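Local coordinates for malonyl CoA-acyl carrier protein transacylase (Bartonella henselae, PDB 3QAT), which probably transfers the malonyl group from malonyl-CoA to acyl carrier protein, supplying the chain-extending unit of bacterial fatty acid synthesis, at residues M5-S16 with G274-S283; V79-K90 with I309-V318. All coordinates share one frame; numbering follows the deposited sequence.

Contact 1: M5-S16 with G274-S283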
loop_
_atom_site.group_PDB
_atom_site.type_symbol
_atom_site.label_atom_id
_atom_site.label_comp_id
_atom_site.label_asym_id
_atom_site.label_seq_id
_atom_site.Cartn_x
_atom_site.Cartn_y
_atom_site.Cartn_z
ATOM N N MET A 5 -22.265 7.438 10.477
ATOM C CA MET A 5 -21.975 7.901 9.086
ATOM C C MET A 5 -21.314 6.820 8.209
ATOM O O MET A 5 -21.672 5.638 8.297
ATOM C CB MET A 5 -21.175 9.221 9.084
ATOM C CG MET A 5 -20.206 9.396 10.252
ATOM S SD MET A 5 -19.152 10.861 10.097
ATOM C CE MET A 5 -18.352 10.901 11.704
ATOM N N GLY A 6 -20.352 7.226 7.378
ATOM C CA GLY A 6 -19.905 6.420 6.252
ATOM C C GLY A 6 -18.693 5.534 6.474
ATOM O O GLY A 6 -18.162 5.416 7.580
ATOM N N ALA A 7 -18.277 4.896 5.388
ATOM C CA ALA A 7 -17.200 3.910 5.429
ATOM C C ALA A 7 -16.188 4.217 4.347
ATOM O O ALA A 7 -16.515 4.774 3.290
ATOM C CB ALA A 7 -17.771 2.512 5.202
ATOM N N ALA A 8 -14.940 3.861 4.633
ATOM C CA ALA A 8 -13.898 3.882 3.620
ATOM C C ALA A 8 -13.263 2.510 3.585
ATOM O O ALA A 8 -13.187 1.819 4.616
ATOM C CB ALA A 8 -12.856 4.947 3.934
ATOM N N PHE A 9 -12.825 2.109 2.394
ATOM C CA PHE A 9 -12.036 0.865 2.258
ATOM C C PHE A 9 -10.565 1.253 2.068
ATOM O O PHE A 9 -10.223 2.055 1.175
ATOM C CB PHE A 9 -12.507 0.079 1.022
ATOM C CG PHE A 9 -13.730 -0.778 1.237
ATOM C CD1 PHE A 9 -14.543 -0.662 2.387
ATOM C CD2 PHE A 9 -14.079 -1.723 0.262
ATOM C CE1 PHE A 9 -15.667 -1.474 2.547
ATOM C CE2 PHE A 9 -15.214 -2.531 0.403
ATOM C CZ PHE A 9 -16.012 -2.413 1.555
ATOM N N THR A 10 -9.683 0.633 2.858
ATOM C CA THR A 10 -8.242 0.888 2.760
ATOM C C THR A 10 -7.543 -0.423 2.433
ATOM O O THR A 10 -7.992 -1.500 2.856
ATOM C CB THR A 10 -7.641 1.502 4.051
ATOM O OG1 THR A 10 -7.781 0.592 5.145
ATOM C CG2 THR A 10 -8.343 2.839 4.406
ATOM N N PHE A 11 -6.466 -0.328 1.652
ATOM C CA PHE A 11 -5.816 -1.516 1.092
ATOM C C PHE A 11 -4.362 -1.561 1.491
ATOM O O PHE A 11 -3.622 -0.602 1.259
ATOM C CB PHE A 11 -5.979 -1.469 -0.449
ATOM C CG PHE A 11 -7.417 -1.615 -0.895
ATOM C CD1 PHE A 11 -8.298 -0.517 -0.871
ATOM C CD2 PHE A 11 -7.910 -2.855 -1.285
ATOM C CE1 PHE A 11 -9.646 -0.673 -1.280
ATOM C CE2 PHE A 11 -9.246 -3.028 -1.678
ATOM C CZ PHE A 11 -10.122 -1.931 -1.676
ATOM N N PRO A 12 -3.938 -2.670 2.110
ATOM C CA PRO A 12 -2.587 -2.733 2.639
ATOM C C PRO A 12 -1.500 -2.846 1.580
ATOM O O PRO A 12 -1.766 -3.221 0.412
ATOM C CB PRO A 12 -2.601 -3.963 3.552
ATOM C CG PRO A 12 -3.708 -4.809 3.074
ATOM C CD PRO A 12 -4.734 -3.869 2.432
ATOM N N GLY A 13 -0.287 -2.508 2.010
ATOM C CA GLY A 13 0.878 -2.552 1.127
ATOM C C GLY A 13 1.978 -3.455 1.644
ATOM O O GLY A 13 1.753 -4.292 2.525
ATOM N N GLN A 14 3.164 -3.264 1.076
ATOM C CA GLN A 14 4.322 -4.125 1.365
ATOM C C GLN A 14 4.538 -4.245 2.873
ATOM O O GLN A 14 4.549 -3.209 3.600
ATOM C CB GLN A 14 5.531 -3.490 0.690
ATOM C CG GLN A 14 6.841 -4.266 0.895
ATOM C CD GLN A 14 7.016 -5.437 -0.079
ATOM O OE1 GLN A 14 6.742 -5.325 -1.274
ATOM N NE2 GLN A 14 7.537 -6.556 0.434
ATOM N N GLY A 15 4.697 -5.482 3.342
ATOM C CA GLY A 15 4.846 -5.742 4.761
ATOM C C GLY A 15 3.627 -6.444 5.328
ATOM O O GLY A 15 3.638 -6.930 6.478
ATOM N N SER A 16 2.555 -6.476 4.544
ATOM C CA SER A 16 1.333 -7.169 4.990
ATOM C C SER A 16 1.236 -8.590 4.471
ATOM O O SER A 16 0.333 -9.339 4.877
ATOM C CB SER A 16 0.064 -6.364 4.589
ATOM O OG SER A 16 -0.012 -5.170 5.356
ATOM N N GLY A 274 -16.620 12.715 6.825
ATOM C CA GLY A 274 -17.880 11.986 6.752
ATOM C C GLY A 274 -17.790 10.478 6.861
ATOM O O GLY A 274 -18.748 9.777 6.518
ATOM N N VAL A 275 -16.648 9.988 7.344
ATOM C CA VAL A 275 -16.428 8.547 7.549
ATOM C C VAL A 275 -16.097 8.218 9.005
ATOM O O VAL A 275 -15.212 8.841 9.597
ATOM C CB VAL A 275 -15.296 8.031 6.613
ATOM C CG1 VAL A 275 -14.918 6.579 6.929
ATOM C CG2 VAL A 275 -15.698 8.167 5.143
ATOM N N ASN A 276 -16.797 7.233 9.562
ATOM C CA ASN A 276 -16.528 6.767 10.923
ATOM C C ASN A 276 -16.035 5.320 11.035
ATOM O O ASN A 276 -15.727 4.860 12.130
ATOM C CB ASN A 276 -17.708 7.055 11.890
ATOM C CG ASN A 276 -18.997 6.247 11.585
ATOM O OD1 ASN A 276 -20.012 6.430 12.288
ATOM N ND2 ASN A 276 -18.984 5.387 10.556
ATOM N N THR A 277 -15.967 4.614 9.903
ATOM C CA THR A 277 -15.547 3.220 9.920
ATOM C C THR A 277 -14.522 3.009 8.812
ATOM O O THR A 277 -14.805 3.283 7.658
ATOM C CB THR A 277 -16.728 2.234 9.724
ATOM O OG1 THR A 277 -17.718 2.467 10.733
ATOM C CG2 THR A 277 -16.256 0.792 9.865
ATOM N N LEU A 278 -13.345 2.522 9.187
ATOM C CA LEU A 278 -12.284 2.255 8.211
ATOM C C LEU A 278 -12.082 0.761 8.121
ATOM O O LEU A 278 -11.697 0.137 9.120
ATOM C CB LEU A 278 -10.970 2.879 8.691
ATOM C CG LEU A 278 -10.874 4.396 8.796
ATOM C CD1 LEU A 278 -9.658 4.737 9.655
ATOM C CD2 LEU A 278 -10.713 5.012 7.427
ATOM N N PHE A 279 -12.308 0.199 6.936
ATOM C CA PHE A 279 -12.123 -1.226 6.717
ATOM C C PHE A 279 -10.750 -1.420 6.060
ATOM O O PHE A 279 -10.379 -0.631 5.202
ATOM C CB PHE A 279 -13.202 -1.772 5.783
ATOM C CG PHE A 279 -14.568 -1.802 6.385
ATOM C CD1 PHE A 279 -14.940 -2.828 7.240
ATOM C CD2 PHE A 279 -15.478 -0.795 6.082
ATOM C CE1 PHE A 279 -16.242 -2.863 7.780
ATOM C CE2 PHE A 279 -16.752 -0.812 6.614
ATOM C CZ PHE A 279 -17.137 -1.856 7.449
ATOM N N GLU A 280 -10.022 -2.424 6.529
ATOM C CA GLU A 280 -8.762 -2.883 5.908
ATOM C C GLU A 280 -9.069 -4.166 5.115
ATOM O O GLU A 280 -9.392 -5.215 5.694
ATOM C CB GLU A 280 -7.713 -3.151 7.004
ATOM C CG GLU A 280 -6.383 -3.666 6.426
ATOM C CD GLU A 280 -5.238 -3.674 7.442
ATOM O OE1 GLU A 280 -5.522 -3.641 8.682
ATOM O OE2 GLU A 280 -4.053 -3.655 6.976
ATOM N N ILE A 281 -8.948 -4.068 3.794
ATOM C CA ILE A 281 -9.400 -5.127 2.907
ATOM C C ILE A 281 -8.219 -5.969 2.462
ATOM O O ILE A 281 -7.344 -5.470 1.766
ATOM C CB ILE A 281 -10.064 -4.512 1.638
ATOM C CG1 ILE A 281 -11.221 -3.555 1.979
ATOM C CG2 ILE A 281 -10.552 -5.636 0.698
ATOM C CD1 ILE A 281 -12.367 -4.214 2.785
ATOM N N GLY A 282 -8.180 -7.238 2.853
ATOM C CA GLY A 282 -7.103 -8.143 2.418
ATOM C C GLY A 282 -6.300 -8.767 3.544
ATOM O O GLY A 282 -6.848 -9.180 4.554
ATOM N N SER A 283 -4.979 -8.849 3.356
ATOM C CA SER A 283 -4.099 -9.577 4.288
ATOM C C SER A 283 -3.638 -8.711 5.469
ATOM O O SER A 283 -3.138 -7.611 5.267
ATOM C CB SER A 283 -2.848 -10.049 3.524
ATOM O OG SER A 283 -2.027 -10.847 4.393
HETATM O O HOH W 1 -2.289 -5.598 6.787
#
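Ile281, Met5 and Phe279 bury the most surface where strands 6-11 and 275-281 run side by side in parallel. Ile281 spans two aromatic rings. Its CD1 sits over the middle of the Phe9 ring, 3.9 Å from the centroid and 8° off the normal, while its CB makes an off-centre CH-pi contact with Phe11, lying 3.7 Å from Phe11 CE2. A branched aliphatic chain suits this place because CG1, anti to the carbonyl carbon (chi1 -56°), carries CD1 to one ring and leaves CG2 beside the other. Phe279 meets the Phe9 ring obliquely, planes at 80°, with its CD2 3.6 Å from Phe9 CE1. At the Phe279 rim, in the ring plane, lies the small CB of Ala7; a flat ring fits between these residues and helix 306-316.

At the strand start the slim, extended chain of exposed Met5 can lie along the Gly274 peptide, and its N donates to Asn276 OD1 from above the amide plane. A beta bulge follows: Gly6 O accepts from both Asn276 N and Thr277 N. Phe279 O takes Thr10 N at 2.8 Å and also Thr10 OG1 at 2.9 Å, the hydroxyl coming from above the carbonyl plane. Past the strands, Ser283 OG donates to Ser16 O, and a water links Ser16 OG, Ser283 O and Glu280 OE2; Thr288 and Leu287 N also hold Glu280.

Strands 6-11 and 275-281 are the central pair of a four-stranded parallel sheet. Helices 62-82 and 306-316 cover the face carrying Ala7, Phe9 and Phe279; helix 263-272 packs on the other, against Ala8, Val275 and Leu278.

Contact 2: V79-K90 with I309-V318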
loop_
_atom_site.group_PDB
_atom_site.type_symbol
_atom_site.label_atom_id
_atom_site.label_comp_id
_atom_site.label_asym_id
_atom_site.label_seq_id
_atom_site.Cartn_x
_atom_site.Cartn_y
_atom_site.Cartn_z
ATOM N N VAL A 79 -15.572 -11.598 -3.266
ATOM C CA VAL A 79 -16.482 -12.321 -2.355
ATOM C C VAL A 79 -17.561 -11.386 -1.787
ATOM O O VAL A 79 -18.750 -11.720 -1.820
ATOM C CB VAL A 79 -15.714 -13.055 -1.214
ATOM C CG1 VAL A 79 -16.697 -13.655 -0.174
ATOM C CG2 VAL A 79 -14.825 -14.146 -1.781
ATOM N N MET A 80 -17.162 -10.201 -1.301
ATOM C CA MET A 80 -18.128 -9.222 -0.803
ATOM C C MET A 80 -19.162 -8.842 -1.865
ATOM O O MET A 80 -20.374 -8.773 -1.583
ATOM C CB MET A 80 -17.428 -7.955 -0.292
ATOM C CG MET A 80 -16.553 -8.215 0.931
ATOM S SD MET A 80 -15.780 -6.682 1.536
ATOM C CE MET A 80 -17.098 -5.902 2.464
ATOM N N GLU A 81 -18.699 -8.584 -3.086
ATOM C CA GLU A 81 -19.612 -8.269 -4.179
ATOM C C GLU A 81 -20.586 -9.405 -4.483
ATOM O O GLU A 81 -21.775 -9.140 -4.708
ATOM C CB GLU A 81 -18.846 -7.825 -5.421
ATOM C CG GLU A 81 -18.136 -6.496 -5.184
ATOM C CD GLU A 81 -17.268 -6.101 -6.351
ATOM O OE1 GLU A 81 -16.719 -6.994 -7.046
ATOM O OE2 GLU A 81 -17.120 -4.876 -6.550
ATOM N N GLN A 82 -20.130 -10.662 -4.457
ATOM C CA GLN A 82 -21.067 -11.779 -4.708
ATOM C C GLN A 82 -22.146 -11.835 -3.626
ATOM O O GLN A 82 -23.308 -12.198 -3.892
ATOM C CB GLN A 82 -20.349 -13.137 -4.805
ATOM C CG GLN A 82 -21.335 -14.256 -5.137
ATOM C CD GLN A 82 -20.718 -15.502 -5.765
ATOM O OE1 GLN A 82 -19.530 -15.546 -6.098
ATOM N NE2 GLN A 82 -21.552 -16.535 -5.937
ATOM N N LEU A 83 -21.750 -11.459 -2.414
ATOM C CA LEU A 83 -22.657 -11.432 -1.263
ATOM C C LEU A 83 -23.492 -10.150 -1.152
ATOM O O LEU A 83 -24.186 -9.948 -0.147
ATOM C CB LEU A 83 -21.893 -11.729 0.035
ATOM C CG LEU A 83 -21.286 -13.136 0.080
ATOM C CD1 LEU A 83 -20.398 -13.320 1.321
ATOM C CD2 LEU A 83 -22.341 -14.250 -0.018
ATOM N N GLY A 84 -23.443 -9.311 -2.181
ATOM C CA GLY A 84 -24.312 -8.153 -2.270
ATOM C C GLY A 84 -23.714 -6.768 -2.128
ATOM O O GLY A 84 -24.457 -5.784 -2.204
ATOM N N LEU A 85 -22.391 -6.660 -1.934
ATOM C CA LEU A 85 -21.793 -5.337 -1.818
ATOM C C LEU A 85 -21.834 -4.598 -3.148
ATOM O O LEU A 85 -21.388 -5.122 -4.167
ATOM C CB LEU A 85 -20.325 -5.409 -1.326
ATOM C CG LEU A 85 -19.568 -4.071 -1.294
ATOM C CD1 LEU A 85 -20.108 -3.118 -0.194
ATOM C CD2 LEU A 85 -18.052 -4.328 -1.165
ATOM N N ASN A 86 -22.382 -3.387 -3.117
ATOM C CA ASN A 86 -22.239 -2.427 -4.202
ATOM C C ASN A 86 -21.333 -1.326 -3.668
ATOM O O ASN A 86 -21.731 -0.537 -2.812
ATOM C CB ASN A 86 -23.609 -1.858 -4.613
ATOM C CG ASN A 86 -23.526 -0.922 -5.810
ATOM O OD1 ASN A 86 -22.741 0.033 -5.833
ATOM N ND2 ASN A 86 -24.373 -1.174 -6.808
ATOM N N VAL A 87 -20.092 -1.317 -4.153
ATOM C CA VAL A 87 -19.091 -0.375 -3.669
ATOM C C VAL A 87 -19.565 1.077 -3.827
ATOM O O VAL A 87 -19.457 1.874 -2.888
ATOM C CB VAL A 87 -17.727 -0.598 -4.390
ATOM C CG1 VAL A 87 -16.764 0.540 -4.095
ATOM C CG2 VAL A 87 -17.133 -1.923 -3.994
ATOM N N GLU A 88 -20.105 1.404 -5.005
ATOM C CA GLU A 88 -20.468 2.780 -5.315
ATOM C C GLU A 88 -21.541 3.273 -4.348
ATOM O O GLU A 88 -21.555 4.439 -3.946
ATOM C CB GLU A 88 -20.935 2.887 -6.774
ATOM C CG GLU A 88 -21.381 4.272 -7.180
ATOM C CD GLU A 88 -21.789 4.350 -8.647
ATOM O OE1 GLU A 88 -21.731 3.317 -9.355
ATOM O OE2 GLU A 88 -22.169 5.453 -9.087
ATOM N N LYS A 89 -22.412 2.353 -3.940
ATOM C CA LYS A 89 -23.501 2.688 -3.034
ATOM C C LYS A 89 -23.090 2.745 -1.565
ATOM O O LYS A 89 -23.670 3.522 -0.795
ATOM C CB LYS A 89 -24.670 1.715 -3.224
ATOM C CG LYS A 89 -25.461 1.943 -4.515
ATOM C CD LYS A 89 -26.662 1.003 -4.577
ATOM C CE LYS A 89 -27.725 1.495 -5.563
ATOM N NZ LYS A 89 -27.200 1.524 -6.962
ATOM N N LYS A 90 -22.090 1.943 -1.177
ATOM C CA LYS A 90 -21.815 1.707 0.255
ATOM C C LYS A 90 -20.509 2.269 0.795
ATOM O O LYS A 90 -20.330 2.358 2.014
ATOM C CB LYS A 90 -21.859 0.209 0.566
ATOM C CG LYS A 90 -23.225 -0.426 0.363
ATOM C CD LYS A 90 -24.217 0.115 1.396
ATOM C CE LYS A 90 -25.503 -0.665 1.372
ATOM N NZ LYS A 90 -26.444 -0.126 2.389
ATOM N N ILE A 309 -15.765 -10.783 6.602
ATOM C CA ILE A 309 -16.583 -10.357 5.462
ATOM C C ILE A 309 -18.061 -10.220 5.879
ATOM O O ILE A 309 -18.692 -9.192 5.619
ATOM C CB ILE A 309 -16.418 -11.310 4.253
ATOM C CG1 ILE A 309 -15.046 -11.075 3.598
ATOM C CG2 ILE A 309 -17.562 -11.120 3.247
ATOM C CD1 ILE A 309 -14.583 -12.257 2.747
ATOM N N GLU A 310 -18.585 -11.227 6.556
ATOM C CA GLU A 310 -19.974 -11.169 7.045
ATOM C C GLU A 310 -20.208 -9.951 7.949
ATOM O O GLU A 310 -21.199 -9.235 7.767
ATOM C CB GLU A 310 -20.390 -12.485 7.743
ATOM C CG GLU A 310 -20.455 -13.719 6.830
ATOM C CD GLU A 310 -21.519 -13.627 5.740
ATOM O OE1 GLU A 310 -22.468 -12.818 5.863
ATOM O OE2 GLU A 310 -21.413 -14.388 4.754
ATOM N N ALA A 311 -19.274 -9.689 8.875
ATOM C CA ALA A 311 -19.384 -8.566 9.804
ATOM C C ALA A 311 -19.356 -7.232 9.062
ATOM O O ALA A 311 -20.151 -6.332 9.359
ATOM C CB ALA A 311 -18.276 -8.633 10.864
ATOM N N ALA A 312 -18.460 -7.110 8.071
ATOM C CA ALA A 312 -18.352 -5.875 7.301
ATOM C C ALA A 312 -19.647 -5.613 6.516
ATOM O O ALA A 312 -20.127 -4.471 6.456
ATOM C CB ALA A 312 -17.129 -5.940 6.345
ATOM N N LEU A 313 -20.228 -6.664 5.943
ATOM C CA LEU A 313 -21.467 -6.507 5.185
ATOM C C LEU A 313 -22.620 -6.018 6.085
ATOM O O LEU A 313 -23.431 -5.196 5.660
ATOM C CB LEU A 313 -21.844 -7.817 4.494
ATOM C CG LEU A 313 -20.890 -8.235 3.376
ATOM C CD1 LEU A 313 -21.127 -9.672 2.963
ATOM C CD2 LEU A 313 -20.985 -7.293 2.156
ATOM N N ARG A 314 -22.651 -6.496 7.325
ATOM C CA ARG A 314 -23.633 -6.025 8.315
ATOM C C ARG A 314 -23.431 -4.549 8.696
ATOM O O ARG A 314 -24.397 -3.782 8.784
ATOM C CB ARG A 314 -23.580 -6.914 9.557
ATOM C CG ARG A 314 -23.955 -8.376 9.268
ATOM C CD ARG A 314 -24.189 -9.209 10.539
ATOM N NE ARG A 314 -23.234 -8.922 11.614
ATOM C CZ ARG A 314 -22.153 -9.652 11.911
ATOM N NH1 ARG A 314 -21.858 -10.758 11.222
ATOM N NH2 ARG A 314 -21.363 -9.267 12.922
ATOM N N VAL A 315 -22.178 -4.156 8.929
ATOM C CA VAL A 315 -21.865 -2.777 9.282
ATOM C C VAL A 315 -22.245 -1.827 8.127
ATOM O O VAL A 315 -22.751 -0.722 8.363
ATOM C CB VAL A 315 -20.355 -2.647 9.678
ATOM C CG1 VAL A 315 -19.916 -1.193 9.814
ATOM C CG2 VAL A 315 -20.082 -3.413 10.971
ATOM N N LEU A 316 -22.012 -2.269 6.888
ATOM C CA LEU A 316 -22.344 -1.500 5.689
ATOM C C LEU A 316 -23.837 -1.480 5.366
ATOM O O LEU A 316 -24.277 -0.689 4.526
ATOM C CB LEU A 316 -21.575 -2.033 4.471
ATOM C CG LEU A 316 -20.058 -1.857 4.554
ATOM C CD1 LEU A 316 -19.384 -2.750 3.527
ATOM C CD2 LEU A 316 -19.644 -0.410 4.338
ATOM N N GLY A 317 -24.603 -2.358 6.007
ATOM C CA GLY A 317 -26.058 -2.435 5.787
ATOM C C GLY A 317 -26.438 -3.098 4.473
ATOM O O GLY A 317 -27.483 -2.780 3.883
ATOM N N VAL A 318 -25.590 -4.018 4.014
ATOM C CA VAL A 318 -25.843 -4.799 2.796
ATOM C C VAL A 318 -27.001 -5.788 2.997
ATOM O O VAL A 318 -27.955 -5.788 2.216
ATOM C CB VAL A 318 -24.562 -5.531 2.318
ATOM C CG1 VAL A 318 -24.882 -6.564 1.228
ATOM C CG2 VAL A 318 -23.550 -4.527 1.814
ATOM O OXT VAL A 318 -27.022 -6.597 3.933
HETATM O O HOH W 2 -22.397 2.013 3.957
#
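Met80 projects from the end of helix 62-82 into a hollow of helix 306-316, a knob in a hole made by Ile309, Ala312, Leu313 and Leu316. Its chain runs straight through chi2 and turns at chi3 (80°), which brings CE to 3.9 Å from Ala312 CB and 4.0 Å from Leu316 CD1, while CG rests on Ile309 CG2. An unbranched, flexible methionine can thread between these four side chains, and the small Ala312 lets it come close to the helix. The two methyls of Leu313 divide between Leu83 and Leu85: CD1 meets Leu83 CB at 3.7 Å, the side chains crossing at about a right angle, and CD2 reaches Leu85 CB. Leu85 CD1 in turn touches Leu316 CD1 at 3.8 Å.

Both helices finish here in Schellman motifs. In one, Gly84 takes the positive phi and Leu85 N bonds back to Met80 O; in the other, Gly317 does the same and Val318 N returns to Leu313 O. Each glycine adopts a backbone turn that side chains disfavour, and the reversals bring Val318 CG1 against Gly84 O (3.5 Å).

At the solvent-facing border Lys90 bends at chi2 (-67°) to bring NZ to the carbonyls at the C-terminal end of helix 306-316. NZ bonds to Leu316 O at 3.1 Å, tilted 16° from the carbonyl plane, and only weakly to Gly317 O; a cation there probably gains from the helix dipole. Lys90 is placed by the short helix 87-90, whose N-cap, Asn86, accepts from Lys89 N through OD1. At the other end Val79 CG1 meets Ile309 CD1, and Phe29 and helix 30-43 back Val79.

How the contacts relate
Contacts 1 and 2 lie about 13 Å apart, centre to centre, on the same side of the chain's centre. Their segments alternate along the sequence, 5-16, 79-90, 274-283, 309-318, so the first strand of the chain and its last helix meet at one parallel sheet. Contact 1 forms the middle of that sheet; contact 2 joins the end of helix 62-82, the turn after it and helix 87-90 to helix 306-316, and its side chains pack directly on the Phe9 and Phe279 face. Phe279 CE1 lies 3.5 Å from Ala312 CB, and Phe9 CE2 is 3.7 Å from Leu85 CD2. The neighbouring strand 93-96 leads into a GxSxG sequence consistent with a nucleophile elbow, which Phe11 touches.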